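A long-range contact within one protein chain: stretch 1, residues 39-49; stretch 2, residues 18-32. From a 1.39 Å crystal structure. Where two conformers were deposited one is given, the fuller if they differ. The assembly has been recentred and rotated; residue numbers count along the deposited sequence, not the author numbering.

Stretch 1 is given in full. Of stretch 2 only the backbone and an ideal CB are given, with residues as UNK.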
ATOM      1  N   ASP A  39       0.522  10.641   0.214  1.00 11.89           N
ATOM      2  CA  ASP A  39      -0.586  10.452   1.147  1.00 12.06           C
ATOM      3  C   ASP A  39      -0.672   8.993   1.534  1.00 11.39           C
ATOM      4  O   ASP A  39       0.024   8.127   0.986  1.00 12.91           O
ATOM      5  CB  ASP A  39      -1.885  10.846   0.438  1.00 12.68           C
ATOM      6  CG  ASP A  39      -2.006  12.308   0.196  1.00 12.88           C
ATOM      7  OD1 ASP A  39      -1.318  13.072   0.911  1.00 13.68           O
ATOM      8  OD2 ASP A  39      -2.743  12.732  -0.723  1.00 11.46           O
ATOM      9  N   TRP A  40      -1.594   8.686   2.397  0.50 10.60           N
ATOM     10  CA  TRP A  40      -1.796   7.308   2.704  0.50  9.55           C
ATOM     11  C   TRP A  40      -2.931   6.862   1.803  0.50 10.99           C
ATOM     12  O   TRP A  40      -3.921   7.563   1.658  0.50 11.57           O
ATOM     13  CB  TRP A  40      -2.080   7.183   4.189  0.50 10.34           C
ATOM     14  CG  TRP A  40      -0.839   7.353   5.002  0.50  9.75           C
ATOM     15  CD1 TRP A  40      -0.049   8.448   5.053  0.50 13.20           C
ATOM     16  CD2 TRP A  40      -0.252   6.398   5.866  0.50  9.89           C
ATOM     17  NE1 TRP A  40       1.010   8.235   5.899  0.50 14.59           N
ATOM     18  CE2 TRP A  40       0.920   6.963   6.391  0.50 12.32           C
ATOM     19  CE3 TRP A  40      -0.563   5.096   6.216  0.50  9.28           C
ATOM     20  CZ2 TRP A  40       1.717   6.311   7.328  0.50 11.79           C
ATOM     21  CZ3 TRP A  40       0.243   4.445   7.113  0.50 10.69           C
ATOM     22  CH2 TRP A  40       1.395   5.046   7.635  0.50  9.20           C
ATOM     23  N   TRP A  41      -2.698   5.754   1.096  1.00 10.79           N
ATOM     24  CA  TRP A  41      -3.659   5.145   0.217  1.00 11.08           C
ATOM     25  C   TRP A  41      -4.204   3.892   0.885  1.00  9.97           C
ATOM     26  O   TRP A  41      -3.705   3.469   1.922  1.00 11.24           O
ATOM     27  CB  TRP A  41      -3.016   4.820  -1.147  1.00 11.52           C
ATOM     28  CG  TRP A  41      -2.659   6.029  -1.957  1.00 10.93           C
ATOM     29  CD1 TRP A  41      -2.883   7.347  -1.676  1.00 10.54           C
ATOM     30  CD2 TRP A  41      -2.042   6.002  -3.236  1.00 11.44           C
ATOM     31  NE1 TRP A  41      -2.421   8.130  -2.703  1.00 11.64           N
ATOM     32  CE2 TRP A  41      -1.882   7.329  -3.669  1.00 10.35           C
ATOM     33  CE3 TRP A  41      -1.559   4.961  -4.046  1.00 13.81           C
ATOM     34  CZ2 TRP A  41      -1.307   7.646  -4.884  1.00 14.52           C
ATOM     35  CZ3 TRP A  41      -0.931   5.292  -5.238  1.00 16.10           C
ATOM     36  CH2 TRP A  41      -0.816   6.616  -5.642  1.00 16.54           C
ATOM     37  N   THR A  42      -5.280   3.360   0.312  1.00 11.39           N
ATOM     38  CA  THR A  42      -5.955   2.186   0.838  1.00 10.29           C
ATOM     39  C   THR A  42      -5.769   1.035  -0.109  1.00 11.15           C
ATOM     40  O   THR A  42      -5.911   1.194  -1.314  1.00 12.01           O
ATOM     41  CB  THR A  42      -7.433   2.403   1.030  1.00 12.33           C
ATOM     42  OG1 THR A  42      -7.659   3.626   1.765  1.00 14.56           O
ATOM     43  CG2 THR A  42      -8.093   1.297   1.848  1.00 16.45           C
ATOM     44  N   GLY A  43      -5.424  -0.119   0.434  1.00 10.72           N
ATOM     45  CA  GLY A  43      -5.156  -1.283  -0.403  1.00 11.54           C
ATOM     46  C   GLY A  43      -5.329  -2.604   0.301  1.00 12.10           C
ATOM     47  O   GLY A  43      -5.764  -2.640   1.439  1.00 12.27           O
ATOM     48  N   ARG A  44      -5.001  -3.685  -0.421  1.00 11.34           N
ATOM     49  CA  ARG A  44      -5.048  -4.993   0.178  1.00 11.53           C
ATOM     50  C   ARG A  44      -3.986  -5.863  -0.441  1.00 10.85           C
ATOM     51  O   ARG A  44      -3.626  -5.696  -1.632  1.00 11.97           O
ATOM     52  CB  ARG A  44      -6.407  -5.619  -0.037  1.00 11.47           C
ATOM     53  CG  ARG A  44      -6.812  -5.823  -1.470  1.00 11.38           C
ATOM     54  CD  ARG A  44      -8.255  -6.326  -1.599  1.00 12.89           C
ATOM     55  NE  ARG A  44      -8.519  -6.734  -2.974  1.00 15.75           N
ATOM     56  CZ  ARG A  44      -9.668  -6.636  -3.613  1.00 15.98           C
ATOM     57  NH1 ARG A  44     -10.714  -6.130  -3.021  1.00 19.96           N
ATOM     58  NH2 ARG A  44      -9.745  -7.075  -4.883  1.00 18.82           N
ATOM     59  N   VAL A  45      -3.479  -6.775   0.397  1.00 10.29           N
ATOM     60  CA  VAL A  45      -2.557  -7.821  -0.039  1.00 10.45           C
ATOM     61  C   VAL A  45      -2.442  -8.790   1.102  1.00  9.74           C
ATOM     62  O   VAL A  45      -2.596  -8.437   2.248  1.00 12.63           O
ATOM     63  CB  VAL A  45      -1.187  -7.232  -0.479  1.00 12.07           C
ATOM     64  CG1 VAL A  45      -0.395  -6.624   0.695  1.00 15.38           C
ATOM     65  CG2 VAL A  45      -0.320  -8.291  -1.178  1.00 12.02           C
ATOM     66  N   ASN A  46      -2.176 -10.030   0.790  1.00 12.16           N
ATOM     67  CA  ASN A  46      -1.935 -11.108   1.748  1.00 13.67           C
ATOM     68  C   ASN A  46      -3.117 -11.425   2.648  1.00 11.97           C
ATOM     69  O   ASN A  46      -2.947 -12.003   3.758  1.00 16.12           O
ATOM     70  CB  ASN A  46      -0.712 -10.790   2.631  1.00 14.54           C
ATOM     71  CG  ASN A  46       0.588 -10.689   1.848  1.00 14.60           C
ATOM     72  OD1 ASN A  46       0.880 -11.536   1.007  1.00 17.30           O
ATOM     73  ND2 ASN A  46       1.372  -9.618   2.118  1.00 19.17           N
ATOM     74  N   GLY A  47      -4.316 -11.073   2.180  1.00 11.97           N
ATOM     75  CA  GLY A  47      -5.530 -11.263   2.938  1.00 11.79           C
ATOM     76  C   GLY A  47      -5.823 -10.176   3.967  1.00 11.43           C
ATOM     77  O   GLY A  47      -6.758 -10.336   4.760  1.00 14.86           O
ATOM     78  N   ARG A  48      -5.060  -9.104   3.948  1.00 11.36           N
ATOM     79  CA  ARG A  48      -5.245  -7.978   4.848  1.00 12.10           C
ATOM     80  C   ARG A  48      -5.677  -6.768   4.024  1.00  9.92           C
ATOM     81  O   ARG A  48      -5.355  -6.674   2.820  1.00 11.65           O
ATOM     82  CB  ARG A  48      -3.930  -7.659   5.553  1.00 14.39           C
ATOM     83  CG  ARG A  48      -3.379  -8.756   6.404  1.00 17.41           C
ATOM     84  CD  ARG A  48      -2.189  -8.335   7.243  1.00 23.77           C
ATOM     85  NE  ARG A  48      -1.618  -9.504   7.931  1.00 28.51           N
ATOM     86  CZ  ARG A  48      -0.648 -10.279   7.442  1.00 33.28           C
ATOM     87  NH1 ARG A  48      -0.085 -10.052   6.232  1.00 33.07           N
ATOM     88  NH2 ARG A  48      -0.240 -11.306   8.159  1.00 35.94           N
ATOM     89  N   GLU A  49      -6.331  -5.822   4.704  1.00 10.72           N
ATOM     90  CA  GLU A  49      -6.770  -4.593   4.121  1.00 12.05           C
ATOM     91  C   GLU A  49      -6.393  -3.450   5.025  1.00 12.55           C
ATOM     92  O   GLU A  49      -6.455  -3.567   6.232  1.00 15.35           O
ATOM     93  CB  GLU A  49      -8.320  -4.567   4.010  1.00 15.44           C
ATOM     94  CG  GLU A  49      -8.845  -5.620   3.153  1.00 17.54           C
ATOM     95  CD  GLU A  49     -10.355  -5.589   2.978  1.00 14.93           C
ATOM     96  OE1 GLU A  49     -11.125  -5.080   3.861  1.00 17.57           O
ATOM     97  OE2 GLU A  49     -10.715  -6.056   1.916  1.00 17.69           O
ATOM     98  N   UNK A  18      -5.317  -0.402  11.544  1.00 21.51           N
ATOM     99  CA  UNK A  18      -5.735   0.135  10.272  1.00 18.70           C
ATOM    100  C   UNK A  18      -4.676   0.122   9.174  1.00 13.60           C
ATOM    101  O   UNK A  18      -5.024   0.285   8.014  1.00 15.81           O
ATOM    102  CB  UNK A  18      -6.216   1.572  10.482  1.00 18.70           C
ATOM    103  N   UNK A  19      -3.414  -0.053   9.515  1.00 15.16           N
ATOM    104  CA  UNK A  19      -2.344  -0.111   8.550  1.00 13.21           C
ATOM    105  C   UNK A  19      -2.380  -1.432   7.782  1.00 13.87           C
ATOM    106  O   UNK A  19      -2.687  -2.509   8.319  1.00 15.57           O
ATOM    107  CB  UNK A  19      -0.993   0.072   9.245  1.00 13.21           C
ATOM    108  N   UNK A  20      -1.948  -1.359   6.541  1.00 13.42           N
ATOM    109  CA  UNK A  20      -1.749  -2.539   5.707  1.00 11.63           C
ATOM    110  C   UNK A  20      -0.245  -2.851   5.670  1.00 10.97           C
ATOM    111  O   UNK A  20       0.497  -2.134   5.019  1.00 13.27           O
ATOM    112  CB  UNK A  20      -2.306  -2.321   4.299  1.00 11.63           C
ATOM    113  N   UNK A  21       0.234  -3.903   6.358  1.00 12.22           N
ATOM    114  CA  UNK A  21       1.634  -4.303   6.236  1.00 12.82           C
ATOM    115  C   UNK A  21       1.902  -4.985   4.877  1.00 12.45           C
ATOM    116  O   UNK A  21       0.985  -5.549   4.268  1.00 14.14           O
ATOM    117  CB  UNK A  21       2.012  -5.242   7.384  1.00 12.82           C
ATOM    118  N   UNK A  22       3.140  -4.863   4.410  1.00  9.65           N
ATOM    119  CA  UNK A  22       3.578  -5.581   3.243  1.00 10.58           C
ATOM    120  C   UNK A  22       5.104  -5.625   3.195  1.00 10.44           C
ATOM    121  O   UNK A  22       5.810  -4.901   3.881  1.00 12.36           O
ATOM    122  CB  UNK A  22       3.010  -4.938   1.976  1.00 10.58           C
ATOM    123  N   UNK A  23       5.611  -6.481   2.307  1.00 11.76           N
ATOM    124  CA  UNK A  23       7.028  -6.610   2.119  1.00 13.22           C
ATOM    125  C   UNK A  23       7.406  -6.063   0.777  1.00 12.34           C
ATOM    126  O   UNK A  23       6.615  -6.102  -0.174  1.00 13.30           O
ATOM    127  CB  UNK A  23       7.474  -8.067   2.260  1.00 13.22           C
ATOM    128  N   UNK A  24       8.635  -5.597   0.690  1.00 12.75           N
ATOM    129  CA  UNK A  24       9.207  -5.164  -0.552  1.00 13.25           C
ATOM    130  C   UNK A  24       8.957  -6.227  -1.600  1.00 13.26           C
ATOM    131  O   UNK A  24       9.212  -7.392  -1.393  1.00 14.96           O
ATOM    132  CB  UNK A  24      10.701  -4.873  -0.400  1.00 13.25           C
ATOM    133  N   UNK A  25       8.484  -5.767  -2.745  1.00 12.66           N
ATOM    134  CA  UNK A  25       8.176  -6.638  -3.870  1.00 13.79           C
ATOM    135  C   UNK A  25       6.732  -7.091  -3.964  1.00 13.30           C
ATOM    136  O   UNK A  25       6.287  -7.568  -5.031  1.00 15.50           O
ATOM    137  CB  UNK A  25       9.073  -7.876  -3.803  1.00 13.79           C
ATOM    138  N   UNK A  26       5.966  -6.945  -2.882  1.00 11.42           N
ATOM    139  CA  UNK A  26       4.573  -7.314  -2.916  1.00 12.03           C
ATOM    140  C   UNK A  26       3.813  -6.419  -3.880  1.00 12.90           C
ATOM    141  O   UNK A  26       4.013  -5.200  -3.898  1.00 14.03           O
ATOM    142  CB  UNK A  26       3.963  -7.240  -1.515  1.00 12.03           C
ATOM    143  N   UNK A  27       2.817  -6.986  -4.547  1.00 11.18           N
ATOM    144  CA  UNK A  27       1.949  -6.224  -5.413  1.00 10.90           C
ATOM    145  C   UNK A  27       0.634  -6.013  -4.647  1.00 12.10           C
ATOM    146  O   UNK A  27      -0.083  -6.952  -4.230  1.00 11.94           O
ATOM    147  CB  UNK A  27       1.728  -6.932  -6.751  1.00 10.90           C
ATOM    148  N   UNK A  28       0.366  -4.749  -4.374  0.50 11.79           N
ATOM    149  CA  UNK A  28      -0.812  -4.316  -3.624  0.50 11.05           C
ATOM    150  C   UNK A  28      -1.909  -3.908  -4.583  0.50  9.41           C
ATOM    151  O   UNK A  28      -1.656  -3.234  -5.574  0.50 11.11           O
ATOM    152  CB  UNK A  28      -0.470  -3.160  -2.682  0.50 11.05           C
ATOM    153  N   UNK A  29      -3.135  -4.345  -4.315  1.00 10.67           N
ATOM    154  CA  UNK A  29      -4.320  -3.903  -5.045  1.00 11.02           C
ATOM    155  C   UNK A  29      -4.781  -2.606  -4.374  1.00 12.01           C
ATOM    156  O   UNK A  29      -5.024  -2.580  -3.160  1.00 12.50           O
ATOM    157  CB  UNK A  29      -5.420  -4.966  -5.046  1.00 11.02           C
ATOM    158  N   UNK A  30      -4.883  -1.541  -5.162  0.50 12.29           N
ATOM    159  CA  UNK A  30      -5.256  -0.216  -4.674  0.50 11.82           C
ATOM    160  C   UNK A  30      -6.786  -0.142  -4.661  0.50 12.56           C
ATOM    161  O   UNK A  30      -7.476  -0.427  -5.650  0.50 14.67           O
ATOM    162  CB  UNK A  30      -4.650   0.891  -5.539  0.50 11.82           C
ATOM    163  N   UNK A  31      -7.320   0.198  -3.504  1.00 13.04           N
ATOM    164  CA  UNK A  31      -8.749   0.387  -3.329  1.00 14.24           C
ATOM    165  C   UNK A  31      -9.160   1.854  -3.276  1.00 14.55           C
ATOM    166  O   UNK A  31     -10.281   2.185  -3.643  1.00 15.68           O
ATOM    167  CB  UNK A  31      -9.206  -0.318  -2.051  1.00 14.24           C
ATOM    168  N   UNK A  32      -8.242   2.721  -2.859  1.00 13.41           N
ATOM    169  CA  UNK A  32      -8.488   4.164  -2.879  1.00 13.36           C
ATOM    170  C   UNK A  32      -7.170   4.852  -3.006  1.00 13.01           C
ATOM    171  O   UNK A  32      -6.208   4.536  -2.269  1.00 14.00           O
ATOM    172  CB  UNK A  32      -9.233   4.640  -1.630  1.00 13.36           C
TER

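Position 18 has phi near 96°, which by itself favours glycine, and an ideal CB meets nothing of stretch 1 within 5.5 Å. It is Gly18. At position 19 CA-to-CB points away, yet the Trp40 indole is within range (ideal CB 5.0 Å from Trp40 CZ3), so a short polar or medium apolar group would serve. In Asp19 the end turns back, bringing OD1 to 3.7 Å from Trp40 CZ3.

Position 20 points sideways, its ideal CB 4.3 Å from Glu49 C. Beyond lies space bordered by Gly43, Val45 and Arg48, suited to a medium-sized apolar chain such as leucine, isoleucine or methionine. Leu20 (chi1 t, chi2 p) fills it: CD2 lies 3.6 Å from Gly43 C and 4.2 Å from Val45 CG1, and CD1 3.8 Å from Arg48 CB.

Position 21, phi -73° and psi 152°, permits proline and many others beside the aliphatic part of Arg48. Pro21 puts CG 3.7 Å from Arg48 CD, while a water accepts from Arg48 NH1 and donates to the carbonyls of Pro21 and Val45. At 22 the ideal CB is 4.0 Å from Val45 CG1, favouring an apolar start; Phe22 provides it, but its ring leads away. Positions 23 and 24 find nothing within reach of an ideal CB and could vary; they are Arg23 and Lys24. Position 25, with phi near 95°, would jam a CB against the preceding carbonyl and calls for glycine: Gly25, in a type II turn from 23 to 26.

Position 26 points toward stretch 1; its ideal CB is 5.1 Å from Asn46 ND2, a gap that aspartate or asparagine can close, whereas a serine hydroxyl would fall short. Asp26 OD2 accepts from Asn46 ND2 at 3.3 Å and from Arg23 N at 2.9 Å, tying the contact to the turn. Two waters also link Asp26 and Asn46: one donates to both OD1 atoms, the other donates to Asp26 OD2 and accepts a weak bond from Asn46 ND2. Position 27 points away, leaving the choice open: Val27.

Position 28, sideways, has its ideal CB 4.7 Å from Val45 CB, favouring an aliphatic group. Ile28 places CG1 4.0 Å from Val45 CG1 and CG2 4.0 Å from Gly43 CA, where a CB on Gly43 would clash with it.

Position 29 shares a face with Arg44; threonine, valine or an acid would be plausible. Thr29 N donates to Arg44 O and Arg44 N to Thr29 O, both 3.0 Å, an antiparallel pair; a water joins OG1 to Arg44 NE. Position 30, on the other face, suits an aliphatic chain; Ile30 CD1 lies 4.2 Å from Trp41 CE3, at the ring edge.

Position 31 points toward stretch 1, near Arg44, so a long apolar group fits. Leu31 lays CD2 over one guanidinium face, 3.7 Å from Arg44 NH1. Position 32, ideal CB 3.9 Å from Thr42 OG1, suits a long polar chain, threonine or valine; the end of Lys32 leads away. At this bulge Thr42 O accepts from Leu31 N (2.8 Å) and Lys32 N (3.2 Å), and Thr42 N donates to Lys32 O (3.0 Å).

Stretch 2 (18-32) GDLPFRKGDVITILK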
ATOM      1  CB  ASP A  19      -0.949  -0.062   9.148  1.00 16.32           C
ATOM      2  CG  ASP A  19      -0.581   1.250   9.839  1.00 19.16           C
ATOM      3  OD1 ASP A  19      -1.259   2.282   9.697  1.00 17.92           O
ATOM      4  OD2 ASP A  19       0.504   1.251  10.535  1.00 21.57           O
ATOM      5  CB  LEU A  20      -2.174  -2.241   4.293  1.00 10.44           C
ATOM      6  CG  LEU A  20      -1.909  -3.387   3.342  1.00 10.85           C
ATOM      7  CD1 LEU A  20      -2.783  -4.563   3.680  1.00 12.95           C
ATOM      8  CD2 LEU A  20      -2.060  -2.955   1.861  1.00 12.00           C
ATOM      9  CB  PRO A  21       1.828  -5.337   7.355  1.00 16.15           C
ATOM     10  CG  PRO A  21       0.489  -5.801   7.700  1.00 18.61           C
ATOM     11  CD  PRO A  21      -0.532  -4.840   7.202  1.00 15.69           C
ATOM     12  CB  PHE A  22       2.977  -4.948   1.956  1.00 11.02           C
ATOM     13  CG  PHE A  22       3.168  -3.494   1.794  1.00 10.19           C
ATOM     14  CD1 PHE A  22       4.373  -2.968   1.471  1.00 11.26           C
ATOM     15  CD2 PHE A  22       2.121  -2.631   2.082  1.00 11.68           C
ATOM     16  CE1 PHE A  22       4.536  -1.600   1.300  1.00 12.38           C
ATOM     17  CE2 PHE A  22       2.269  -1.266   1.846  1.00 12.18           C
ATOM     18  CZ  PHE A  22       3.495  -0.768   1.502  1.00 11.12           C
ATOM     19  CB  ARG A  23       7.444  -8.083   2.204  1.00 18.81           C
ATOM     20  CG  ARG A  23       7.268  -8.648   3.586  1.00 26.66           C
ATOM     21  CD  ARG A  23       8.187  -8.003   4.699  1.00 35.83           C
ATOM     22  NE  ARG A  23       9.609  -8.186   4.346  1.00 42.76           N
ATOM     23  CZ  ARG A  23      10.641  -7.846   5.105  1.00 48.36           C
ATOM     24  NH1 ARG A  23      10.451  -7.244   6.286  1.00 51.97           N
ATOM     25  NH2 ARG A  23      11.881  -8.096   4.668  1.00 51.12           N
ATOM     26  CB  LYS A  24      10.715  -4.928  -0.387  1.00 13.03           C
ATOM     27  CG  LYS A  24      11.457  -4.594  -1.664  1.00 14.56           C
ATOM     28  CD  LYS A  24      12.934  -4.241  -1.386  1.00 17.43           C
ATOM     29  CE  LYS A  24      13.633  -4.175  -2.754  1.00 22.78           C
ATOM     30  NZ  LYS A  24      15.087  -4.157  -2.735  1.00 30.75           N
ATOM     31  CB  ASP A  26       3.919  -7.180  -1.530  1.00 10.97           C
ATOM     32  CG  ASP A  26       4.283  -8.289  -0.559  1.00 12.64           C
ATOM     33  OD1 ASP A  26       4.891  -9.333  -0.948  1.00 16.26           O
ATOM     34  OD2 ASP A  26       3.953  -8.223   0.688  1.00 15.31           O
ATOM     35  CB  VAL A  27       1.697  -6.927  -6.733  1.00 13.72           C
ATOM     36  CG1 VAL A  27       0.678  -6.123  -7.546  1.00 14.26           C
ATOM     37  CG2 VAL A  27       3.006  -7.080  -7.485  1.00 15.09           C
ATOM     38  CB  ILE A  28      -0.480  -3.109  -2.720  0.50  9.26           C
ATOM     39  CG1 ILE A  28       0.539  -3.533  -1.669  0.50 10.20           C
ATOM     40  CG2 ILE A  28      -1.767  -2.544  -2.065  0.50  8.71           C
ATOM     41  CD1 ILE A  28       1.639  -2.572  -1.438  0.50 13.81           C
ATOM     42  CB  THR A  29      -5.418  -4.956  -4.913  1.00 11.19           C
ATOM     43  OG1 THR A  29      -4.948  -6.172  -5.496  1.00 13.61           O
ATOM     44  CG2 THR A  29      -6.673  -4.509  -5.634  1.00 13.96           C
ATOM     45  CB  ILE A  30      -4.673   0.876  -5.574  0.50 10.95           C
ATOM     46  CG1 ILE A  30      -3.152   0.816  -5.640  0.50 11.86           C
ATOM     47  CG2 ILE A  30      -5.151   2.265  -5.125  0.50 11.12           C
ATOM     48  CD1 ILE A  30      -2.383   0.895  -4.331  0.50 13.01           C
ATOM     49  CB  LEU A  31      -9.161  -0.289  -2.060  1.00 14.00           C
ATOM     50  CG  LEU A  31      -8.874  -1.785  -1.946  1.00 15.77           C
ATOM     51  CD1 LEU A  31      -9.127  -2.335  -0.577  1.00 17.43           C
ATOM     52  CD2 LEU A  31      -9.599  -2.601  -3.051  1.00 17.98           C
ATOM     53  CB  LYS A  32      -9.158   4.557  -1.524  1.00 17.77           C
ATOM     54  CG  LYS A  32      -9.357   6.062  -1.285  1.00 23.36           C
ATOM     55  CD  LYS A  32     -10.273   6.722  -2.210  1.00 26.98           C
ATOM     56  CE  LYS A  32     -10.471   8.300  -1.895  1.00 26.64           C
ATOM     57  NZ  LYS A  32      -9.171   9.247  -1.985  1.00 21.26           N
TER
HETATM   58  O   HOH W   1      -4.182  -4.793   7.759  1.00 26.09           O
HETATM   59  O   HOH W   2      -0.448  -7.749   4.114  1.00 21.67           O
HETATM   60  O   HOH W   3       4.342 -10.163   2.421  0.50 24.60           O
HETATM   61  O   HOH W   4       3.545 -11.770   0.220  1.00 28.03           O
HETATM   62  O   HOH W   5      -6.347  -8.141  -4.162  1.00 21.07           O
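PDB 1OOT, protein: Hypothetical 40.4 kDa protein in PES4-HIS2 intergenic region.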